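Local coordinates for protein chlorella virus DNA ligase-adenylate (Chlorella virus, PDB 1FVI) that joins DNA strands at nicks, probably using ATP and a divalent metal, by way of a covalent enzyme-adenylate intermediate, at residues Gly29-Lys34 and Asp64-Ile69; Phe92-Phe97 and Val131-Leu136; Ala194-Met199 and Lys268-Lys273. The protein carries 1 engineered substitution. All blocks are in the same frame, centred on the assembly; numbering follows the deposited sequence.

Overall arrangement
Interactions 1 and 2 belong to one mixed sheet beside the bound AMP, in the part of the chain matching the ATP-dependent ligase family. Their centres are about 8 Å apart, and strands 63-68 and 92-99 run next to each other, with E66 O probably accepting a hydrogen bond from Y95 N at 2.8 Å. Interaction 1 brings R31 and E66 to the ribose side of the nucleotide; interaction 2 brings F97 and L136 to the adenine. Interaction 3 is separate: it lies in the C-terminal antiparallel sheet, away from the nucleotide, with its centre about 33 Å from each of the other two centres and on the opposite side of the chain's centre.

Interaction 1: Gly29-Lys34 and Asp64-Ile69; sequences GIRSVK and DGEISI. With AMP (adenosine monophosphate), chain C.
The guanidinium of R31 and the carboxylate of D64 lie nearly in one plane, 19° apart, and meet edge to edge. R31 grips side-on: NE reaches D64 OD1 at 2.9 Å and NH2 reaches D64 OD2 at 2.8 Å, both bonds almost straight and both landing on the syn lone pairs. This two-pronged salt bridge fixes the rotation of both groups. D64 OD2 also bonds to Y171 OH, and R31 NH2 to L6 O. G65 O too sits at the guanidinium edge near its plane, while AMP O2' approaches obliquely, 3.4 Å from R31 NH1. To get there, R31 leaves with CG anti to its backbone N and then bends at chi2 (63°), so that the chain passes G65 O with CD and carries the guanidinium to D64. V33 CG2 packs on the carboxylate, 3.2 Å from D64 OD1.

E66 shares this face. Its chain is also bent at chi2 (-86°), bringing OE1 beside the ribose, 3.2 Å from AMP C1', and OE2 against the G29 backbone. A water bonded to E66 OE1 at 2.6 Å also reaches G29 O. The buried carboxylate lies close to the guanidinium without touching its nitrogens, and the nearby positive charge may help stabilise it.

On the reverse face, S32 CB packs on I67 CD1 at 3.5 Å, and S32 OG turns to L39 O. I30 and I67 trade two near-linear backbone bonds, S32 N adds one to G65 O, and the return from G65 N to S32 O is weak. The result is an antiparallel strand pair in the nucleotidyltransferase sheet of a DNA ligase, whose face with R31 and E66 contributes to the AMP pocket beside the ribose.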
loop_
_atom_site.group_PDB
_atom_site.type_symbol
_atom_site.label_atom_id
_atom_site.label_comp_id
_atom_site.label_asym_id
_atom_site.label_seq_id
_atom_site.Cartn_x
_atom_site.Cartn_y
_atom_site.Cartn_z
ATOM N N GLY A 29 3.967 -4.684 5.302
ATOM C CA GLY A 29 5.165 -4.205 5.958
ATOM C C GLY A 29 5.195 -4.487 7.447
ATOM O O GLY A 29 4.495 -5.374 7.948
ATOM N N ILE A 30 6.021 -3.726 8.154
ATOM C CA ILE A 30 6.161 -3.892 9.590
ATOM C C ILE A 30 5.473 -2.735 10.293
ATOM O O ILE A 30 5.875 -1.566 10.135
ATOM C CB ILE A 30 7.669 -3.962 10.004
ATOM C CG1 ILE A 30 8.382 -5.066 9.207
ATOM C CG2 ILE A 30 7.820 -4.233 11.528
ATOM C CD1 ILE A 30 7.789 -6.500 9.432
ATOM N N ARG A 31 4.371 -3.068 10.971
ATOM C CA ARG A 31 3.580 -2.108 11.754
ATOM C C ARG A 31 4.494 -1.528 12.851
ATOM O O ARG A 31 5.163 -2.274 13.590
ATOM C CB ARG A 31 2.382 -2.808 12.410
ATOM C CG ARG A 31 1.451 -1.897 13.180
ATOM C CD ARG A 31 0.816 -0.883 12.234
ATOM N NE ARG A 31 -0.201 -0.054 12.888
ATOM C CZ ARG A 31 -1.449 -0.446 13.128
ATOM N NH1 ARG A 31 -1.836 -1.663 12.767
ATOM N NH2 ARG A 31 -2.311 0.372 13.730
ATOM N N SER A 32 4.542 -0.202 12.922
ATOM C CA SER A 32 5.384 0.476 13.897
ATOM C C SER A 32 4.758 1.753 14.439
ATOM O O SER A 32 4.262 2.603 13.691
ATOM C CB SER A 32 6.759 0.787 13.293
ATOM O OG SER A 32 7.752 0.801 14.298
ATOM N N VAL A 33 4.768 1.858 15.761
ATOM C CA VAL A 33 4.232 3.011 16.432
ATOM C C VAL A 33 5.335 3.703 17.217
ATOM O O VAL A 33 6.198 3.061 17.816
ATOM C CB VAL A 33 3.111 2.617 17.400
ATOM C CG1 VAL A 33 2.615 3.846 18.166
ATOM C CG2 VAL A 33 1.963 1.957 16.646
ATOM N N LYS A 34 5.303 5.027 17.176
ATOM C CA LYS A 34 6.250 5.865 17.902
ATOM C C LYS A 34 5.719 6.159 19.300
ATOM O O LYS A 34 4.755 6.907 19.482
ATOM C CB LYS A 34 6.483 7.180 17.149
ATOM C CG LYS A 34 7.181 8.252 17.946
ATOM C CD LYS A 34 8.491 7.776 18.492
ATOM C CE LYS A 34 9.071 8.827 19.424
ATOM N NZ LYS A 34 9.268 10.151 18.761
ATOM N N ASP A 64 1.761 6.482 14.013
ATOM C CA ASP A 64 1.414 5.113 13.667
ATOM C C ASP A 64 1.643 4.907 12.159
ATOM O O ASP A 64 1.359 5.805 11.349
ATOM C CB ASP A 64 -0.030 4.810 14.054
ATOM C CG ASP A 64 -0.326 3.330 14.055
ATOM O OD1 ASP A 64 0.608 2.524 13.796
ATOM O OD2 ASP A 64 -1.498 2.980 14.327
ATOM N N GLY A 65 2.176 3.740 11.793
ATOM C CA GLY A 65 2.464 3.484 10.390
ATOM C C GLY A 65 3.125 2.161 10.060
ATOM O O GLY A 65 3.120 1.218 10.859
ATOM N N GLU A 66 3.677 2.089 8.853
ATOM C CA GLU A 66 4.314 0.872 8.355
ATOM C C GLU A 66 5.708 1.096 7.799
ATOM O O GLU A 66 5.936 1.980 6.954
ATOM C CB GLU A 66 3.466 0.265 7.214
ATOM C CG GLU A 66 2.087 -0.285 7.598
ATOM C CD GLU A 66 2.129 -1.709 8.080
ATOM O OE1 GLU A 66 1.166 -2.124 8.731
ATOM O OE2 GLU A 66 3.095 -2.432 7.790
ATOM N N ILE A 67 6.632 0.257 8.242
ATOM C CA ILE A 67 8.001 0.334 7.746
ATOM C C ILE A 67 8.070 -0.656 6.578
ATOM O O ILE A 67 7.455 -1.725 6.622
ATOM C CB ILE A 67 9.040 -0.100 8.828
ATOM C CG1 ILE A 67 8.829 0.696 10.127
ATOM C CG2 ILE A 67 10.483 0.062 8.297
ATOM C CD1 ILE A 67 9.626 0.162 11.319
ATOM N N SER A 68 8.802 -0.281 5.535
ATOM C CA SER A 68 8.971 -1.135 4.380
ATOM C C SER A 68 10.100 -0.650 3.504
ATOM O O SER A 68 10.348 0.546 3.424
ATOM C CB SER A 68 7.690 -1.178 3.548
ATOM O OG SER A 68 7.337 0.120 3.134
ATOM N N ILE A 69 10.811 -1.599 2.901
ATOM C CA ILE A 69 11.894 -1.299 1.964
ATOM C C ILE A 69 11.200 -1.372 0.601
ATOM O O ILE A 69 10.827 -2.454 0.131
ATOM C CB ILE A 69 13.022 -2.340 2.059
ATOM C CG1 ILE A 69 13.534 -2.418 3.498
ATOM C CG2 ILE A 69 14.148 -1.958 1.129
ATOM C CD1 ILE A 69 14.636 -3.423 3.718
HETATM P P AMP C . -3.690 -7.930 5.683
HETATM O O1P AMP C . -4.699 -8.918 6.057
HETATM O O3P AMP C . -2.382 -8.801 5.891
HETATM O "O5'" AMP C . -3.553 -6.892 6.764
HETATM C "C5'" AMP C . -2.453 -5.859 6.687
HETATM C "C4'" AMP C . -1.990 -5.386 8.047
HETATM O "O4'" AMP C . -1.289 -4.159 7.823
HETATM C "C3'" AMP C . -3.143 -5.066 9.026
HETATM O "O3'" AMP C . -2.884 -5.434 10.381
HETATM C "C2'" AMP C . -3.268 -3.581 8.985
HETATM O "O2'" AMP C . -3.702 -3.090 10.248
HETATM C "C1'" AMP C . -1.885 -3.092 8.521
HETATM N N9 AMP C . -2.011 -1.968 7.613
HETATM C C8 AMP C . -1.391 -1.890 6.386
HETATM N N7 AMP C . -1.691 -0.770 5.793
HETATM C C5 AMP C . -2.536 -0.063 6.636
HETATM C C6 AMP C . -3.175 1.183 6.542
HETATM N N6 AMP C . -3.045 1.992 5.464
HETATM N N1 AMP C . -3.938 1.543 7.590
HETATM C C2 AMP C . -4.060 0.751 8.631
HETATM N N3 AMP C . -3.518 -0.449 8.856
HETATM C C4 AMP C . -2.736 -0.844 7.809
HETATM O O HOH W 1 1.730 -4.675 9.143
#

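Interaction 2: Phe92-Phe97 and Val131-Leu136; sequences FSYYWF and VKIIPL. With AMP (adenosine monophosphate), chain C.
F92 and V131 lie side by side, the CE1 and CZ corner of the ring set against both V131 methyls: CZ of F92 comes 3.3 Å from V131 CG2, and CE1 lies close to CG1. The F92 ring hangs in the crowded position between backbone N and carbonyl carbon (chi1 59°), and M51 and L54 of helix 49-58 close over this end. One residue on, on the other face, S93 OG settles against the extended K132 chain, 3.3 Å from K132 CB, while K132 NZ runs on to a salt bridge with E70.

Y95 and I134 also stand side by side. The I134 CD1 methyl lies over one face of the Y95 ring, 4.1 Å from its centroid, a CH-pi contact, and L136 CD2 touches the same ring obliquely. L136 then fills the hollow between the strand ends and the nucleotide: its CB abuts F97 CB at 3.7 Å, and its CD1 lies at the edge of the F97 ring, 3.4 Å from AMP N6. F97 offers its face to the adenine, AMP N1 sitting over the ring centre 3.7 Å above the plane. On the face of F92 and V131, W96 leans loosely on I133 CG2 and packs against M115, Y118 and I119 of helix 108-121.

Five backbone bonds, alternating between the strands from K132 N to L136 N, set the parallel register, and a water joins F97 O to L136 O. This is the beta-alpha-beta crossover of strand 92-99, helix 108-121 and strand 131-135, with F97, near the end of strand 92-99, and L136, just after strand 131-135, lining the adenine side of the AMP pocket.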
loop_
_atom_site.group_PDB
_atom_site.type_symbol
_atom_site.label_atom_id
_atom_site.label_comp_id
_atom_site.label_asym_id
_atom_site.label_seq_id
_atom_site.Cartn_x
_atom_site.Cartn_y
_atom_site.Cartn_z
ATOM N N PHE A 92 15.115 2.981 3.396
ATOM C CA PHE A 92 13.834 2.368 3.723
ATOM C C PHE A 92 12.780 3.461 3.821
ATOM O O PHE A 92 13.082 4.655 3.824
ATOM C CB PHE A 92 13.912 1.530 5.019
ATOM C CG PHE A 92 14.337 2.320 6.238
ATOM C CD1 PHE A 92 13.384 2.934 7.057
ATOM C CD2 PHE A 92 15.690 2.483 6.546
ATOM C CE1 PHE A 92 13.774 3.706 8.160
ATOM C CE2 PHE A 92 16.083 3.246 7.638
ATOM C CZ PHE A 92 15.120 3.860 8.448
ATOM N N SER A 93 11.529 3.052 3.885
ATOM C CA SER A 93 10.450 4.015 3.959
ATOM C C SER A 93 9.571 3.778 5.176
ATOM O O SER A 93 9.671 2.749 5.841
ATOM C CB SER A 93 9.606 3.935 2.688
ATOM O OG SER A 93 10.389 4.264 1.559
ATOM N N TYR A 94 8.755 4.772 5.499
ATOM C CA TYR A 94 7.827 4.664 6.607
ATOM C C TYR A 94 6.547 5.353 6.173
ATOM O O TYR A 94 6.529 6.571 5.954
ATOM C CB TYR A 94 8.379 5.307 7.879
ATOM C CG TYR A 94 7.409 5.221 9.034
ATOM C CD1 TYR A 94 7.309 4.062 9.804
ATOM C CD2 TYR A 94 6.597 6.308 9.365
ATOM C CE1 TYR A 94 6.423 3.987 10.889
ATOM C CE2 TYR A 94 5.706 6.248 10.449
ATOM C CZ TYR A 94 5.635 5.090 11.201
ATOM O OH TYR A 94 4.807 5.057 12.286
ATOM N N TYR A 95 5.510 4.548 5.948
ATOM C CA TYR A 95 4.209 5.066 5.554
ATOM C C TYR A 95 3.513 5.444 6.862
ATOM O O TYR A 95 3.141 4.569 7.655
ATOM C CB TYR A 95 3.410 3.987 4.818
ATOM C CG TYR A 95 3.967 3.592 3.459
ATOM C CD1 TYR A 95 4.869 2.535 3.335
ATOM C CD2 TYR A 95 3.559 4.255 2.290
ATOM C CE1 TYR A 95 5.353 2.137 2.080
ATOM C CE2 TYR A 95 4.032 3.864 1.032
ATOM C CZ TYR A 95 4.929 2.802 0.941
ATOM O OH TYR A 95 5.393 2.387 -0.288
ATOM N N TRP A 96 3.391 6.749 7.089
ATOM C CA TRP A 96 2.795 7.298 8.307
ATOM C C TRP A 96 1.320 7.509 8.086
ATOM O O TRP A 96 0.926 8.448 7.404
ATOM C CB TRP A 96 3.491 8.624 8.613
ATOM C CG TRP A 96 3.139 9.307 9.920
ATOM C CD1 TRP A 96 2.467 8.776 10.979
ATOM C CD2 TRP A 96 3.417 10.678 10.263
ATOM N NE1 TRP A 96 2.295 9.733 11.954
ATOM C CE2 TRP A 96 2.865 10.909 11.541
ATOM C CE3 TRP A 96 4.072 11.735 9.605
ATOM C CZ2 TRP A 96 2.938 12.156 12.181
ATOM C CZ3 TRP A 96 4.148 12.978 10.243
ATOM C CH2 TRP A 96 3.579 13.171 11.522
ATOM N N PHE A 97 0.498 6.634 8.656
ATOM C CA PHE A 97 -0.941 6.743 8.456
ATOM C C PHE A 97 -1.811 7.258 9.606
ATOM O O PHE A 97 -3.002 7.524 9.401
ATOM C CB PHE A 97 -1.511 5.441 7.867
ATOM C CG PHE A 97 -1.205 4.206 8.669
ATOM C CD1 PHE A 97 -1.697 4.055 9.981
ATOM C CD2 PHE A 97 -0.526 3.142 8.081
ATOM C CE1 PHE A 97 -1.526 2.861 10.687
ATOM C CE2 PHE A 97 -0.345 1.933 8.772
ATOM C CZ PHE A 97 -0.846 1.786 10.079
ATOM N N VAL A 131 15.905 7.589 5.174
ATOM C CA VAL A 131 14.507 7.313 5.528
ATOM C C VAL A 131 13.486 8.137 4.735
ATOM O O VAL A 131 13.471 9.367 4.803
ATOM C CB VAL A 131 14.237 7.593 7.028
ATOM C CG1 VAL A 131 12.927 6.966 7.449
ATOM C CG2 VAL A 131 15.369 7.093 7.877
ATOM N N LYS A 132 12.588 7.454 4.036
ATOM C CA LYS A 132 11.571 8.144 3.259
ATOM C C LYS A 132 10.256 8.167 4.052
ATOM O O LYS A 132 9.628 7.128 4.260
ATOM C CB LYS A 132 11.384 7.434 1.917
ATOM C CG LYS A 132 10.467 8.132 0.941
ATOM C CD LYS A 132 10.177 7.210 -0.223
ATOM C CE LYS A 132 9.269 7.849 -1.253
ATOM N NZ LYS A 132 9.024 6.904 -2.381
ATOM N N ILE A 133 9.895 9.339 4.567
ATOM C CA ILE A 133 8.656 9.482 5.328
ATOM C C ILE A 133 7.542 9.751 4.334
ATOM O O ILE A 133 7.552 10.769 3.623
ATOM C CB ILE A 133 8.712 10.658 6.347
ATOM C CG1 ILE A 133 9.849 10.445 7.346
ATOM C CG2 ILE A 133 7.368 10.794 7.089
ATOM C CD1 ILE A 133 9.719 9.214 8.143
ATOM N N ILE A 134 6.595 8.821 4.271
ATOM C CA ILE A 134 5.474 8.944 3.351
ATOM C C ILE A 134 4.144 9.113 4.067
ATOM O O ILE A 134 3.632 8.174 4.667
ATOM C CB ILE A 134 5.385 7.721 2.409
ATOM C CG1 ILE A 134 6.687 7.576 1.606
ATOM C CG2 ILE A 134 4.203 7.890 1.471
ATOM C CD1 ILE A 134 6.752 6.327 0.767
ATOM N N PRO A 135 3.591 10.336 4.051
ATOM C CA PRO A 135 2.307 10.612 4.704
ATOM C C PRO A 135 1.178 9.907 3.941
ATOM O O PRO A 135 1.000 10.116 2.740
ATOM C CB PRO A 135 2.176 12.140 4.580
ATOM C CG PRO A 135 3.593 12.620 4.421
ATOM C CD PRO A 135 4.180 11.576 3.512
ATOM N N LEU A 136 0.461 9.028 4.627
ATOM C CA LEU A 136 -0.650 8.327 4.013
ATOM C C LEU A 136 -1.925 9.097 4.296
ATOM O O LEU A 136 -2.604 8.840 5.285
ATOM C CB LEU A 136 -0.790 6.914 4.571
ATOM C CG LEU A 136 -0.185 5.702 3.854
ATOM C CD1 LEU A 136 -1.010 4.481 4.248
ATOM C CD2 LEU A 136 -0.203 5.870 2.335
HETATM P P AMP C . -3.690 -7.930 5.683
HETATM O O1P AMP C . -4.699 -8.918 6.057
HETATM O O3P AMP C . -2.382 -8.801 5.891
HETATM O "O5'" AMP C . -3.553 -6.892 6.764
HETATM C "C5'" AMP C . -2.453 -5.859 6.687
HETATM C "C4'" AMP C . -1.990 -5.386 8.047
HETATM O "O4'" AMP C . -1.289 -4.159 7.823
HETATM C "C3'" AMP C . -3.143 -5.066 9.026
HETATM O "O3'" AMP C . -2.884 -5.434 10.381
HETATM C "C2'" AMP C . -3.268 -3.581 8.985
HETATM O "O2'" AMP C . -3.702 -3.090 10.248
HETATM C "C1'" AMP C . -1.885 -3.092 8.521
HETATM N N9 AMP C . -2.011 -1.968 7.613
HETATM C C8 AMP C . -1.391 -1.890 6.386
HETATM N N7 AMP C . -1.691 -0.770 5.793
HETATM C C5 AMP C . -2.536 -0.063 6.636
HETATM C C6 AMP C . -3.175 1.183 6.542
HETATM N N6 AMP C . -3.045 1.992 5.464
HETATM N N1 AMP C . -3.938 1.543 7.590
HETATM C C2 AMP C . -4.060 0.751 8.631
HETATM N N3 AMP C . -3.518 -0.449 8.856
HETATM C C4 AMP C . -2.736 -0.844 7.809
HETATM O O HOH W 2 -4.233 7.470 7.136
#

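Interaction 3: Ala194-Met199 and Lys268-Lys273; sequences ATIISM and KMVKFK
The side chains of I196 and V270 cross at about a right angle, and the tip methyl I196 CD1 is pressed onto V270 CG1 at 3.3 Å, tighter than an ordinary carbon contact. I196 carries CG1 anti to its carbonyl carbon (chi1 -56°) and V270 does the same with its own CG1 (chi1 -60°), which leads the two branches to each other. The same I196 chain passes K268 O, with CG1 at 3.3 Å, and reaches on to K268 CB.

T195 and M269, a non-hydrogen-bonded pair, cross obliquely instead. M269 bends at chi2 and chi3, bringing its sulphur across to T195, where OG1 and M269 SD are 3.4 Å apart. This side is partly exposed and lies at the margin of the contact.

A194 packs through its methyl and is well covered. A194 CB meets the F272 ring obliquely at CE2, 3.8 Å away, and V270 CG2 touches it more loosely. The F272 ring takes the crowded position between its backbone N and carbonyl carbon, and its other neighbours include Y239, met edge-to-face, and F244.

In the backbone, A194 and V270 exchange bonds, the shorter from V270 N to A194 O at 2.8 Å, and I196 N adds a third to K268 O at 2.9 Å. The strands then diverge quickly, their directions 123° apart, a strong twist consistent with an OB-type barrel. Strand 190-201 lies between strands 232-237 and 269-275, and a classic beta bulge at I197 and S198 faces E236 of the former. I291 of strand 286-291 packs on I196, K268 and V270, while Y265 of helix 262-265 also covers I196.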
loop_
_atom_site.group_PDB
_atom_site.type_symbol
_atom_site.label_atom_id
_atom_site.label_comp_id
_atom_site.label_asym_id
_atom_site.label_seq_id
_atom_site.Cartn_x
_atom_site.Cartn_y
_atom_site.Cartn_z
ATOM N N ALA A 194 -3.303 -16.091 -16.686
ATOM C CA ALA A 194 -3.539 -15.988 -18.110
ATOM C C ALA A 194 -2.236 -16.215 -18.869
ATOM O O ALA A 194 -1.143 -15.983 -18.344
ATOM C CB ALA A 194 -4.111 -14.634 -18.429
ATOM N N THR A 195 -2.348 -16.745 -20.081
ATOM C CA THR A 195 -1.170 -16.985 -20.891
ATOM C C THR A 195 -0.967 -15.770 -21.788
ATOM O O THR A 195 -1.936 -15.238 -22.332
ATOM C CB THR A 195 -1.340 -18.256 -21.761
ATOM O OG1 THR A 195 -1.403 -19.408 -20.912
ATOM C CG2 THR A 195 -0.173 -18.414 -22.746
ATOM N N ILE A 196 0.277 -15.304 -21.898
ATOM C CA ILE A 196 0.589 -14.160 -22.747
ATOM C C ILE A 196 0.630 -14.624 -24.203
ATOM O O ILE A 196 1.212 -15.666 -24.506
ATOM C CB ILE A 196 1.961 -13.578 -22.406
ATOM C CG1 ILE A 196 2.015 -13.219 -20.921
ATOM C CG2 ILE A 196 2.251 -12.353 -23.280
ATOM C CD1 ILE A 196 3.418 -12.913 -20.419
ATOM N N ILE A 197 -0.000 -13.860 -25.094
ATOM C CA ILE A 197 -0.008 -14.203 -26.514
ATOM C C ILE A 197 0.681 -13.143 -27.382
ATOM O O ILE A 197 1.398 -13.482 -28.316
ATOM C CB ILE A 197 -1.419 -14.510 -27.026
ATOM C CG1 ILE A 197 -2.284 -13.269 -27.004
ATOM C CG2 ILE A 197 -2.067 -15.600 -26.167
ATOM C CD1 ILE A 197 -3.755 -13.585 -27.172
ATOM N N SER A 198 0.525 -11.873 -27.029
ATOM C CA SER A 198 1.168 -10.786 -27.769
ATOM C C SER A 198 1.358 -9.542 -26.875
ATOM O O SER A 198 0.920 -9.530 -25.733
ATOM C CB SER A 198 0.364 -10.431 -29.029
ATOM O OG SER A 198 -0.914 -9.920 -28.692
ATOM N N MET A 199 2.046 -8.522 -27.392
ATOM C CA MET A 199 2.291 -7.282 -26.658
ATOM C C MET A 199 2.086 -6.059 -27.534
ATOM O O MET A 199 2.205 -6.124 -28.761
ATOM C CB MET A 199 3.713 -7.234 -26.103
ATOM C CG MET A 199 3.993 -8.248 -25.033
ATOM S SD MET A 199 5.659 -8.088 -24.424
ATOM C CE MET A 199 5.743 -9.595 -23.417
ATOM N N LYS A 268 4.152 -17.372 -21.650
ATOM C CA LYS A 268 4.336 -17.393 -20.198
ATOM C C LYS A 268 3.000 -17.134 -19.501
ATOM O O LYS A 268 2.122 -16.444 -20.034
ATOM C CB LYS A 268 5.362 -16.355 -19.743
ATOM C CG LYS A 268 6.793 -16.724 -20.047
ATOM C CD LYS A 268 7.186 -18.052 -19.405
ATOM C CE LYS A 268 8.595 -18.477 -19.811
ATOM N NZ LYS A 268 8.763 -18.620 -21.295
ATOM N N MET A 269 2.840 -17.721 -18.323
ATOM C CA MET A 269 1.628 -17.555 -17.534
ATOM C C MET A 269 1.831 -16.375 -16.572
ATOM O O MET A 269 2.823 -16.324 -15.852
ATOM C CB MET A 269 1.392 -18.824 -16.715
ATOM C CG MET A 269 -0.030 -19.017 -16.240
ATOM S SD MET A 269 -1.086 -19.637 -17.568
ATOM C CE MET A 269 -1.345 -21.348 -17.055
ATOM N N VAL A 270 0.917 -15.414 -16.571
ATOM C CA VAL A 270 1.029 -14.283 -15.647
ATOM C C VAL A 270 -0.087 -14.310 -14.591
ATOM O O VAL A 270 -1.194 -14.798 -14.854
ATOM C CB VAL A 270 1.000 -12.897 -16.386
ATOM C CG1 VAL A 270 2.153 -12.787 -17.363
ATOM C CG2 VAL A 270 -0.321 -12.680 -17.106
ATOM N N LYS A 271 0.247 -13.882 -13.373
ATOM C CA LYS A 271 -0.724 -13.787 -12.277
ATOM C C LYS A 271 -1.319 -12.372 -12.337
ATOM O O LYS A 271 -0.583 -11.396 -12.497
ATOM C CB LYS A 271 -0.040 -13.981 -10.912
ATOM C CG LYS A 271 0.841 -15.221 -10.806
ATOM C CD LYS A 271 1.215 -15.544 -9.352
ATOM C CE LYS A 271 2.036 -14.446 -8.685
ATOM N NZ LYS A 271 3.405 -14.309 -9.267
ATOM N N PHE A 272 -2.640 -12.259 -12.243
ATOM C CA PHE A 272 -3.299 -10.949 -12.266
ATOM C C PHE A 272 -4.514 -10.967 -11.362
ATOM O O PHE A 272 -4.894 -12.013 -10.847
ATOM C CB PHE A 272 -3.700 -10.518 -13.699
ATOM C CG PHE A 272 -4.848 -11.314 -14.309
ATOM C CD1 PHE A 272 -6.103 -10.719 -14.486
ATOM C CD2 PHE A 272 -4.673 -12.643 -14.715
ATOM C CE1 PHE A 272 -7.168 -11.428 -15.057
ATOM C CE2 PHE A 272 -5.729 -13.359 -15.285
ATOM C CZ PHE A 272 -6.982 -12.749 -15.456
ATOM N N LYS A 273 -5.078 -9.793 -11.122
ATOM C CA LYS A 273 -6.274 -9.663 -10.302
ATOM C C LYS A 273 -7.275 -8.870 -11.115
ATOM O O LYS A 273 -6.901 -8.160 -12.054
ATOM C CB LYS A 273 -5.980 -8.918 -8.980
ATOM C CG LYS A 273 -5.319 -9.772 -7.890
ATOM C CD LYS A 273 -4.844 -8.930 -6.713
ATOM C CE LYS A 273 -4.103 -9.770 -5.667
ATOM N NZ LYS A 273 -4.994 -10.718 -4.927
#